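Long-range contacts in Fe(2+) transporter FeoB (Escherichia coli, PDB 3I8S), which takes up ferrous iron across the inner membrane in a GTP-driven process, its cytosolic G-protein domain probably coupling nucleotide binding to channel opening: residues Glu184-Ala189 with Gln200-Gly205; Ala178-Asn183 with Arg234-Asp239; Leu104-Leu109 with Ala139-Pro144. All blocks are in the same frame, centred on the assembly; numbering follows the deposited sequence.

Contact 1. Residues Glu184-Ala189 with Gln200-Gly205; sequences EADSLA and QRRWLG
Two consecutive helices of the FeoB cytosolic helical domain, 179-191 and 198-210, meet here through small residues, and the short loop between them sends the second steeply back across the first. The axes of Glu-184-Ala-189 and Gln-200-Gly-205 approach to 7.7 Å and cross at 121°. Such closeness depends on Ala-185, Ala-189 and Gly-205: the CA atoms of Ala-185 and Gly-205 are 4.3 Å apart, and a side chain on Gly-205 would run into the carbonyl oxygen of Ala-185. Ala-185 CB rests against the Gly-205 backbone, while Leu-188 brings CD1 to within 3.9 Å of Gly-205 O. Ala-189 CB fills the step between Arg-201 and Arg-202, 3.8 Å from Arg-201 CB. The result is a steeply crossed helix pair whose inner faces nearly touch backbone to backbone, with Leu-206 and Leu-209 of helix 198-210 continuing the packing around Ala-185. Polar links lie along one border. Asp-186, its CG anti to the backbone N, runs alongside the extended Arg-202 in a salt bridge, the arginine gripping the single oxygen OD2 side-on with NE at 3.0 Å and NH2 at 3.3 Å. OD2 lies close to the guanidinium plane, whereas both nitrogens reach it from above the carboxylate plane, the two planes being 72° apart. Arg-201 bends at chi3, so that NH1 meets Ala-189 O at 3.0 Å in a fairly straight hydrogen bond (161°), approaching from above the carbonyl plane. Arg-201 NE is hydrogen-bonded to Ile-196 O, which fixes the guanidinium from a second direction.

Contact 2. Residues Ala178-Asn183 with Arg234-Asp239; sequences AQPLLN and RNEMDD
Glu-236, the last residue of helix 226-236, reaches the first turn of helix 179-191 through the tip of its side chain. Its CG stands anti to the carbonyl carbon, and a bend at chi2 (140°) swings the carboxylate round so that OE1 lies 3.4 Å from Pro-180 CB. The meeting is one of van der Waals contact between an acidic oxygen and a ring methylene, at an exposed border of the interface. Met-237 follows, the first residue to leave the helical conformation, and it carries most of the contact. Its CG takes the crowded position between backbone N and carbonyl carbon (chi1 63°); the chain then runs out straight at chi2 and folds at chi3 (75°), which turns the terminal methyl toward the CB-CG side of the proline ring. Met-237 CE lies 3.8 Å from CB and 4.0 Å from CG of Pro-180, the two side chains crossing obliquely, and stands more loosely at 4.5 Å from Ala-178 CB. The sulfur faces a third neighbour, with SD 4.2 Å from Leu-181 CD2. Thus the junction between helices 226-236 and 240-259 lies against the N-terminal turn of helix 179-191, where Ala-178 occupies the N-cap position, in the helical domain of the cytosolic part of FeoB. Leu-233 backs Pro-180 and Leu-181 from helix 226-236, and His-243 of helix 240-259 touches both Leu-181 and Met-237. Beyond the methionine the backbone turns to Asp-239, itself an N-cap, whose OD1 accepts a hydrogen bond from Leu-242 N and so secures the start of helix 240-259.

Contact 3. Residues Leu104-Leu109 with Ala139-Pro144; sequences LTLQLL and ARLGCP
Leu-109 and Leu-141 cross at about a right angle, with Leu-109 CD1 3.7 Å from Leu-141 CD2. The same CD1 methyl lies 3.5 Å from Leu-141 O, at the end of helix 134-141, while CD2 turns to Cys-143 and meets SG at 4.0 Å. One leucine thus spans the helix end and the chain that leaves it. Leu-106 CD1 adds a second approach to Leu-141 CD2, at 3.9 Å, also nearly perpendicular, and Thr-105 CG2 approaches Leu-141 CD1 more distantly. An alanine at Leu-109 would remove both methyls and would probably loosen the packing against Leu-141 and Cys-143 together. Here two helices of the FeoB G domain, 98-111 and 134-141, flank the same side of its central sheet, and Val-117 of strand 115-120 touches Thr-105, Leu-141 and Cys-143. Gly-142, the first residue past helix 134-141, has positive phi (76°), which favours glycine; Cys-143, next in the chain, points its CB toward helix 98-111. Farther out, Thr-105 OG1 is hydrogen-bonded to Asn-91 ND2 on strand 88-94, and its side chain lies about 7 Å from that of the GTP-binding residue Asn-11.

How the contacts relate
From the N terminus, contact 3 comes first: it brings helix 98-111 to the end of helix 134-141, closing a loop of 29 residues that includes strand 115-120 within the G domain. The chain then enters the helical domain, where contact 2 joins the start of helix 179-191 to the end of helix 226-236 over a span of 50 residues. Contact 1 closes within that span, linking the same helix 179-191, immediately further along, to helix 198-210 across only ten residues. No loops cross. The two domains touch, among other places, where Trp-203, on helix 198-210, packs its NE1 near Gln-107 O of contact 3; contact 2 has no such touch with contact 3.

Contact 1. Residues Glu184-Ala189 with Gln200-Gly205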
loop_
_atom_site.group_PDB
_atom_site.type_symbol
_atom_site.label_atom_id
_atom_site.label_comp_id
_atom_site.label_asym_id
_atom_site.label_seq_id
_atom_site.Cartn_x
_atom_site.Cartn_y
_atom_site.Cartn_z
ATOM N N GLU A 184 14.317 -18.184 0.631
ATOM C CA GLU A 184 14.518 -17.909 2.088
ATOM C C GLU A 184 13.299 -17.289 2.751
ATOM O O GLU A 184 12.954 -17.650 3.896
ATOM C CB GLU A 184 15.742 -17.018 2.314
ATOM C CG GLU A 184 17.065 -17.656 1.829
ATOM C CD GLU A 184 17.543 -18.849 2.674
ATOM O OE1 GLU A 184 16.968 -19.161 3.742
ATOM O OE2 GLU A 184 18.494 -19.481 2.255
ATOM N N ALA A 185 12.648 -16.347 2.056
ATOM C CA ALA A 185 11.441 -15.713 2.572
ATOM C C ALA A 185 10.372 -16.768 2.793
ATOM O O ALA A 185 9.720 -16.768 3.824
ATOM C CB ALA A 185 10.930 -14.607 1.627
ATOM N N ASP A 186 10.236 -17.694 1.853
ATOM C CA ASP A 186 9.253 -18.749 1.969
ATOM C C ASP A 186 9.589 -19.720 3.107
ATOM O O ASP A 186 8.706 -20.137 3.858
ATOM C CB ASP A 186 9.100 -19.509 0.658
ATOM C CG ASP A 186 7.962 -20.517 0.708
ATOM O OD1 ASP A 186 8.218 -21.704 0.384
ATOM O OD2 ASP A 186 6.820 -20.124 1.097
ATOM N N SER A 187 10.855 -20.070 3.264
ATOM C CA SER A 187 11.243 -20.890 4.428
ATOM C C SER A 187 10.943 -20.201 5.762
ATOM O O SER A 187 10.558 -20.859 6.715
ATOM C CB SER A 187 12.699 -21.291 4.367
ATOM O OG SER A 187 12.871 -22.145 3.265
ATOM N N LEU A 188 11.126 -18.886 5.851
ATOM C CA LEU A 188 10.728 -18.191 7.060
ATOM C C LEU A 188 9.225 -18.239 7.202
ATOM O O LEU A 188 8.729 -18.577 8.276
ATOM C CB LEU A 188 11.239 -16.749 7.086
ATOM C CG LEU A 188 12.757 -16.586 7.092
ATOM C CD1 LEU A 188 13.162 -15.092 6.933
ATOM C CD2 LEU A 188 13.427 -17.220 8.328
ATOM N N ALA A 189 8.510 -17.952 6.106
ATOM C CA ALA A 189 7.053 -17.946 6.088
ATOM C C ALA A 189 6.467 -19.247 6.653
ATOM O O ALA A 189 5.481 -19.220 7.376
ATOM C CB ALA A 189 6.535 -17.749 4.664
ATOM N N GLN A 200 0.995 -12.748 3.336
ATOM C CA GLN A 200 1.494 -11.816 4.345
ATOM C C GLN A 200 2.695 -12.400 5.054
ATOM O O GLN A 200 3.628 -11.693 5.391
ATOM C CB GLN A 200 0.397 -11.406 5.300
ATOM C CG GLN A 200 -0.654 -10.578 4.601
ATOM C CD GLN A 200 -1.763 -10.107 5.511
ATOM O OE1 GLN A 200 -1.700 -10.287 6.729
ATOM N NE2 GLN A 200 -2.775 -9.494 4.928
ATOM N N ARG A 201 2.680 -13.708 5.244
ATOM C CA ARG A 201 3.836 -14.403 5.796
ATOM C C ARG A 201 5.043 -14.252 4.863
ATOM O O ARG A 201 6.149 -13.971 5.296
ATOM C CB ARG A 201 3.488 -15.868 6.059
ATOM C CG ARG A 201 2.721 -16.048 7.417
ATOM C CD ARG A 201 2.513 -17.489 7.798
ATOM N NE ARG A 201 1.468 -18.136 7.025
ATOM C CZ ARG A 201 1.661 -19.152 6.181
ATOM N NH1 ARG A 201 2.848 -19.686 6.009
ATOM N NH2 ARG A 201 0.628 -19.665 5.529
ATOM N N ARG A 202 4.828 -14.394 3.577
ATOM C CA ARG A 202 5.908 -14.237 2.632
ATOM C C ARG A 202 6.467 -12.796 2.571
ATOM O O ARG A 202 7.667 -12.577 2.446
ATOM C CB ARG A 202 5.459 -14.714 1.263
ATOM C CG ARG A 202 5.269 -16.218 1.258
ATOM C CD ARG A 202 4.820 -16.697 -0.113
ATOM N NE ARG A 202 4.906 -18.155 -0.215
ATOM C CZ ARG A 202 4.400 -18.860 -1.226
ATOM N NH1 ARG A 202 3.725 -18.261 -2.193
ATOM N NH2 ARG A 202 4.548 -20.176 -1.266
ATOM N N TRP A 203 5.572 -11.836 2.644
ATOM C CA TRP A 203 5.945 -10.413 2.688
ATOM C C TRP A 203 6.762 -10.160 3.957
ATOM O O TRP A 203 7.786 -9.501 3.909
ATOM C CB TRP A 203 4.692 -9.570 2.701
ATOM C CG TRP A 203 4.955 -8.111 2.658
ATOM C CD1 TRP A 203 5.205 -7.346 1.541
ATOM C CD2 TRP A 203 5.005 -7.213 3.776
ATOM N NE1 TRP A 203 5.405 -6.026 1.905
ATOM C CE2 TRP A 203 5.280 -5.914 3.259
ATOM C CE3 TRP A 203 4.869 -7.369 5.165
ATOM C CZ2 TRP A 203 5.397 -4.791 4.092
ATOM C CZ3 TRP A 203 4.991 -6.256 5.973
ATOM C CH2 TRP A 203 5.243 -4.986 5.432
ATOM N N LEU A 204 6.272 -10.648 5.077
ATOM C CA LEU A 204 7.004 -10.536 6.337
ATOM C C LEU A 204 8.416 -11.143 6.238
ATOM O O LEU A 204 9.370 -10.566 6.754
ATOM C CB LEU A 204 6.219 -11.149 7.478
ATOM C CG LEU A 204 5.006 -10.385 7.986
ATOM C CD1 LEU A 204 4.210 -11.292 8.929
ATOM C CD2 LEU A 204 5.338 -9.021 8.645
ATOM N N GLY A 205 8.524 -12.319 5.622
ATOM C CA GLY A 205 9.822 -12.945 5.390
ATOM C C GLY A 205 10.797 -12.027 4.689
ATOM O O GLY A 205 11.966 -11.888 5.115
#

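Contact 2. Residues Ala178-Asn183 with Arg234-Asp239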
loop_
_atom_site.group_PDB
_atom_site.type_symbol
_atom_site.label_atom_id
_atom_site.label_comp_id
_atom_site.label_asym_id
_atom_site.label_seq_id
_atom_site.Cartn_x
_atom_site.Cartn_y
_atom_site.Cartn_z
ATOM N N ALA A 178 15.066 -11.904 -6.863
ATOM C CA ALA A 178 16.016 -13.017 -7.098
ATOM C C ALA A 178 15.524 -14.280 -6.384
ATOM O O ALA A 178 15.013 -14.181 -5.245
ATOM C CB ALA A 178 17.442 -12.634 -6.639
ATOM N N GLN A 179 15.611 -15.433 -7.047
ATOM C CA GLN A 179 15.012 -16.683 -6.494
ATOM C C GLN A 179 15.539 -17.045 -5.083
ATOM O O GLN A 179 14.771 -17.525 -4.245
ATOM C CB GLN A 179 15.181 -17.869 -7.430
ATOM C CG GLN A 179 14.301 -19.089 -7.048
ATOM C CD GLN A 179 12.815 -18.789 -7.128
ATOM O OE1 GLN A 179 12.336 -18.311 -8.153
ATOM N NE2 GLN A 179 12.075 -19.040 -6.031
ATOM N N PRO A 180 16.835 -16.829 -4.808
ATOM C CA PRO A 180 17.231 -17.178 -3.427
ATOM C C PRO A 180 16.467 -16.359 -2.365
ATOM O O PRO A 180 16.119 -16.898 -1.309
ATOM C CB PRO A 180 18.745 -16.891 -3.417
ATOM C CG PRO A 180 19.152 -16.967 -4.811
ATOM C CD PRO A 180 17.998 -16.383 -5.581
ATOM N N LEU A 181 16.179 -15.075 -2.641
ATOM C CA LEU A 181 15.431 -14.238 -1.714
ATOM C C LEU A 181 14.054 -14.843 -1.468
ATOM O O LEU A 181 13.611 -14.935 -0.320
ATOM C CB LEU A 181 15.307 -12.796 -2.220
ATOM C CG LEU A 181 16.641 -12.027 -2.391
ATOM C CD1 LEU A 181 16.501 -10.713 -3.203
ATOM C CD2 LEU A 181 17.275 -11.756 -1.020
ATOM N N LEU A 182 13.393 -15.246 -2.557
ATOM C CA LEU A 182 12.061 -15.838 -2.466
ATOM C C LEU A 182 12.106 -17.149 -1.688
ATOM O O LEU A 182 11.227 -17.378 -0.853
ATOM C CB LEU A 182 11.489 -16.084 -3.843
ATOM C CG LEU A 182 11.145 -14.836 -4.661
ATOM C CD1 LEU A 182 10.670 -15.341 -6.010
ATOM C CD2 LEU A 182 10.092 -13.939 -3.976
ATOM N N ASN A 183 13.111 -17.977 -1.971
ATOM C CA ASN A 183 13.310 -19.274 -1.280
ATOM C C ASN A 183 13.442 -19.096 0.223
ATOM O O ASN A 183 12.764 -19.795 1.018
ATOM C CB ASN A 183 14.541 -20.012 -1.797
ATOM C CG ASN A 183 14.351 -20.608 -3.190
ATOM O OD1 ASN A 183 13.244 -20.657 -3.733
ATOM N ND2 ASN A 183 15.442 -21.051 -3.774
ATOM N N ARG A 234 24.076 -14.049 2.032
ATOM C CA ARG A 234 25.323 -13.314 1.902
ATOM C C ARG A 234 26.396 -14.104 1.161
ATOM O O ARG A 234 27.221 -13.536 0.447
ATOM C CB ARG A 234 25.786 -12.820 3.274
ATOM C CG ARG A 234 24.912 -11.666 3.716
ATOM C CD ARG A 234 25.076 -11.246 5.165
ATOM N NE ARG A 234 24.163 -10.102 5.422
ATOM C CZ ARG A 234 23.728 -9.724 6.626
ATOM N NH1 ARG A 234 24.036 -10.425 7.710
ATOM N NH2 ARG A 234 22.927 -8.669 6.732
ATOM N N ASN A 235 26.371 -15.416 1.306
ATOM C CA ASN A 235 27.266 -16.266 0.518
ATOM C C ASN A 235 26.883 -16.281 -0.983
ATOM O O ASN A 235 27.751 -16.296 -1.876
ATOM C CB ASN A 235 27.251 -17.682 1.041
ATOM C CG ASN A 235 28.127 -18.589 0.209
ATOM O OD1 ASN A 235 29.353 -18.414 0.154
ATOM N ND2 ASN A 235 27.505 -19.521 -0.494
ATOM N N GLU A 236 25.583 -16.298 -1.234
ATOM C CA GLU A 236 25.006 -16.352 -2.594
ATOM C C GLU A 236 25.071 -15.039 -3.383
ATOM O O GLU A 236 25.176 -15.048 -4.606
ATOM C CB GLU A 236 23.529 -16.789 -2.513
ATOM C CG GLU A 236 23.362 -18.263 -2.176
ATOM C CD GLU A 236 22.220 -18.554 -1.197
ATOM O OE1 GLU A 236 21.201 -17.850 -1.209
ATOM O OE2 GLU A 236 22.365 -19.493 -0.373
ATOM N N MET A 237 24.991 -13.903 -2.717
ATOM C CA MET A 237 25.004 -12.640 -3.456
ATOM C C MET A 237 25.620 -11.495 -2.659
ATOM O O MET A 237 25.715 -11.577 -1.432
ATOM C CB MET A 237 23.562 -12.274 -3.838
ATOM C CG MET A 237 22.689 -12.043 -2.668
ATOM S SD MET A 237 20.943 -11.838 -3.074
ATOM C CE MET A 237 20.458 -13.494 -3.422
ATOM N N ASP A 238 25.985 -10.428 -3.375
ATOM C CA ASP A 238 26.414 -9.164 -2.777
ATOM C C ASP A 238 25.179 -8.431 -2.233
ATOM O O ASP A 238 24.205 -8.220 -2.962
ATOM C CB ASP A 238 27.130 -8.261 -3.810
ATOM C CG ASP A 238 28.510 -8.796 -4.256
ATOM O OD1 ASP A 238 29.248 -9.428 -3.454
ATOM O OD2 ASP A 238 28.896 -8.527 -5.425
ATOM N N ASP A 239 25.207 -8.068 -0.955
ATOM C CA ASP A 239 24.159 -7.234 -0.336
ATOM C C ASP A 239 22.711 -7.671 -0.652
ATOM O O ASP A 239 21.948 -6.985 -1.382
ATOM C CB ASP A 239 24.353 -5.756 -0.693
ATOM C CG ASP A 239 23.577 -4.825 0.256
ATOM O OD1 ASP A 239 22.762 -5.324 1.109
ATOM O OD2 ASP A 239 23.804 -3.582 0.149
#

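Contact 3. Residues Leu104-Leu109 with Ala139-Pro144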
loop_
_atom_site.group_PDB
_atom_site.type_symbol
_atom_site.label_atom_id
_atom_site.label_comp_id
_atom_site.label_asym_id
_atom_site.label_seq_id
_atom_site.Cartn_x
_atom_site.Cartn_y
_atom_site.Cartn_z
ATOM N N LEU A 104 4.971 2.799 -1.738
ATOM C CA LEU A 104 3.910 2.381 -0.826
ATOM C C LEU A 104 2.875 1.470 -1.502
ATOM O O LEU A 104 2.546 0.419 -1.019
ATOM C CB LEU A 104 3.195 3.607 -0.262
ATOM C CG LEU A 104 2.063 3.327 0.740
ATOM C CD1 LEU A 104 2.494 2.501 1.969
ATOM C CD2 LEU A 104 1.465 4.719 1.209
ATOM N N THR A 105 2.371 1.891 -2.646
ATOM C CA THR A 105 1.434 1.100 -3.401
ATOM C C THR A 105 1.902 -0.354 -3.608
ATOM O O THR A 105 1.139 -1.309 -3.369
ATOM C CB THR A 105 1.155 1.754 -4.768
ATOM O OG1 THR A 105 0.982 3.183 -4.637
ATOM C CG2 THR A 105 -0.080 1.101 -5.375
ATOM N N LEU A 106 3.130 -0.515 -4.052
ATOM C CA LEU A 106 3.675 -1.855 -4.287
ATOM C C LEU A 106 3.697 -2.664 -3.013
ATOM O O LEU A 106 3.449 -3.841 -3.047
ATOM C CB LEU A 106 5.022 -1.848 -4.963
ATOM C CG LEU A 106 4.927 -2.046 -6.494
ATOM C CD1 LEU A 106 3.998 -1.072 -7.143
ATOM C CD2 LEU A 106 6.356 -2.014 -7.142
ATOM N N GLN A 107 4.010 -2.038 -1.872
ATOM C CA GLN A 107 3.988 -2.762 -0.601
ATOM C C GLN A 107 2.593 -3.280 -0.291
ATOM O O GLN A 107 2.446 -4.422 0.138
ATOM C CB GLN A 107 4.503 -1.895 0.558
ATOM C CG GLN A 107 5.952 -1.444 0.396
ATOM C CD GLN A 107 6.838 -1.749 1.623
ATOM O OE1 GLN A 107 6.879 -0.977 2.597
ATOM N NE2 GLN A 107 7.540 -2.878 1.573
ATOM N N LEU A 108 1.576 -2.449 -0.489
ATOM C CA LEU A 108 0.176 -2.827 -0.244
ATOM C C LEU A 108 -0.223 -3.984 -1.137
ATOM O O LEU A 108 -0.818 -4.940 -0.671
ATOM C CB LEU A 108 -0.799 -1.685 -0.494
ATOM C CG LEU A 108 -0.540 -0.438 0.312
ATOM C CD1 LEU A 108 -1.483 0.589 -0.190
ATOM C CD2 LEU A 108 -0.723 -0.772 1.781
ATOM N N LEU A 109 0.163 -3.909 -2.405
ATOM C CA LEU A 109 -0.198 -4.946 -3.384
ATOM C C LEU A 109 0.501 -6.281 -3.070
ATOM O O LEU A 109 -0.082 -7.357 -3.231
ATOM C CB LEU A 109 0.172 -4.425 -4.794
ATOM C CG LEU A 109 -0.675 -3.239 -5.271
ATOM C CD1 LEU A 109 -0.125 -2.669 -6.599
ATOM C CD2 LEU A 109 -2.119 -3.643 -5.387
ATOM N N ALA A 139 -3.469 -2.032 -15.188
ATOM C CA ALA A 139 -2.980 -3.316 -15.702
ATOM C C ALA A 139 -1.712 -3.845 -15.015
ATOM O O ALA A 139 -1.584 -5.066 -14.839
ATOM C CB ALA A 139 -2.728 -3.226 -17.219
ATOM N N ARG A 140 -0.758 -2.958 -14.716
ATOM C CA ARG A 140 0.531 -3.333 -14.115
ATOM C C ARG A 140 0.437 -3.546 -12.587
ATOM O O ARG A 140 1.199 -4.351 -12.014
ATOM C CB ARG A 140 1.604 -2.299 -14.459
ATOM C CG ARG A 140 2.107 -2.457 -15.922
ATOM C CD ARG A 140 2.802 -1.183 -16.490
ATOM N NE ARG A 140 3.222 -1.486 -17.837
ATOM C CZ ARG A 140 2.407 -1.591 -18.894
ATOM N NH1 ARG A 140 1.096 -1.373 -18.801
ATOM N NH2 ARG A 140 2.913 -1.915 -20.063
ATOM N N LEU A 141 -0.481 -2.829 -11.966
ATOM C CA LEU A 141 -0.758 -2.934 -10.537
ATOM C C LEU A 141 -1.674 -4.084 -10.186
ATOM O O LEU A 141 -1.546 -4.650 -9.104
ATOM C CB LEU A 141 -1.376 -1.640 -10.025
ATOM C CG LEU A 141 -0.476 -0.414 -10.165
ATOM C CD1 LEU A 141 -1.217 0.790 -9.496
ATOM C CD2 LEU A 141 0.920 -0.650 -9.578
ATOM N N GLY A 142 -2.596 -4.425 -11.087
ATOM C CA GLY A 142 -3.616 -5.396 -10.826
ATOM C C GLY A 142 -4.744 -4.908 -9.948
ATOM O O GLY A 142 -5.430 -5.700 -9.302
ATOM N N CYS A 143 -4.925 -3.595 -9.881
ATOM C CA CYS A 143 -6.015 -3.013 -9.142
ATOM C C CYS A 143 -6.551 -1.786 -9.881
ATOM O O CYS A 143 -5.853 -1.211 -10.743
ATOM C CB CYS A 143 -5.587 -2.670 -7.707
ATOM S SG CYS A 143 -4.466 -1.264 -7.572
ATOM N N PRO A 144 -7.825 -1.403 -9.589
ATOM C CA PRO A 144 -8.419 -0.219 -10.178
ATOM C C PRO A 144 -7.615 1.053 -9.909
ATOM O O PRO A 144 -7.039 1.245 -8.822
ATOM C CB PRO A 144 -9.773 -0.119 -9.472
ATOM C CG PRO A 144 -10.046 -1.479 -8.907
ATOM C CD PRO A 144 -8.751 -2.090 -8.663
#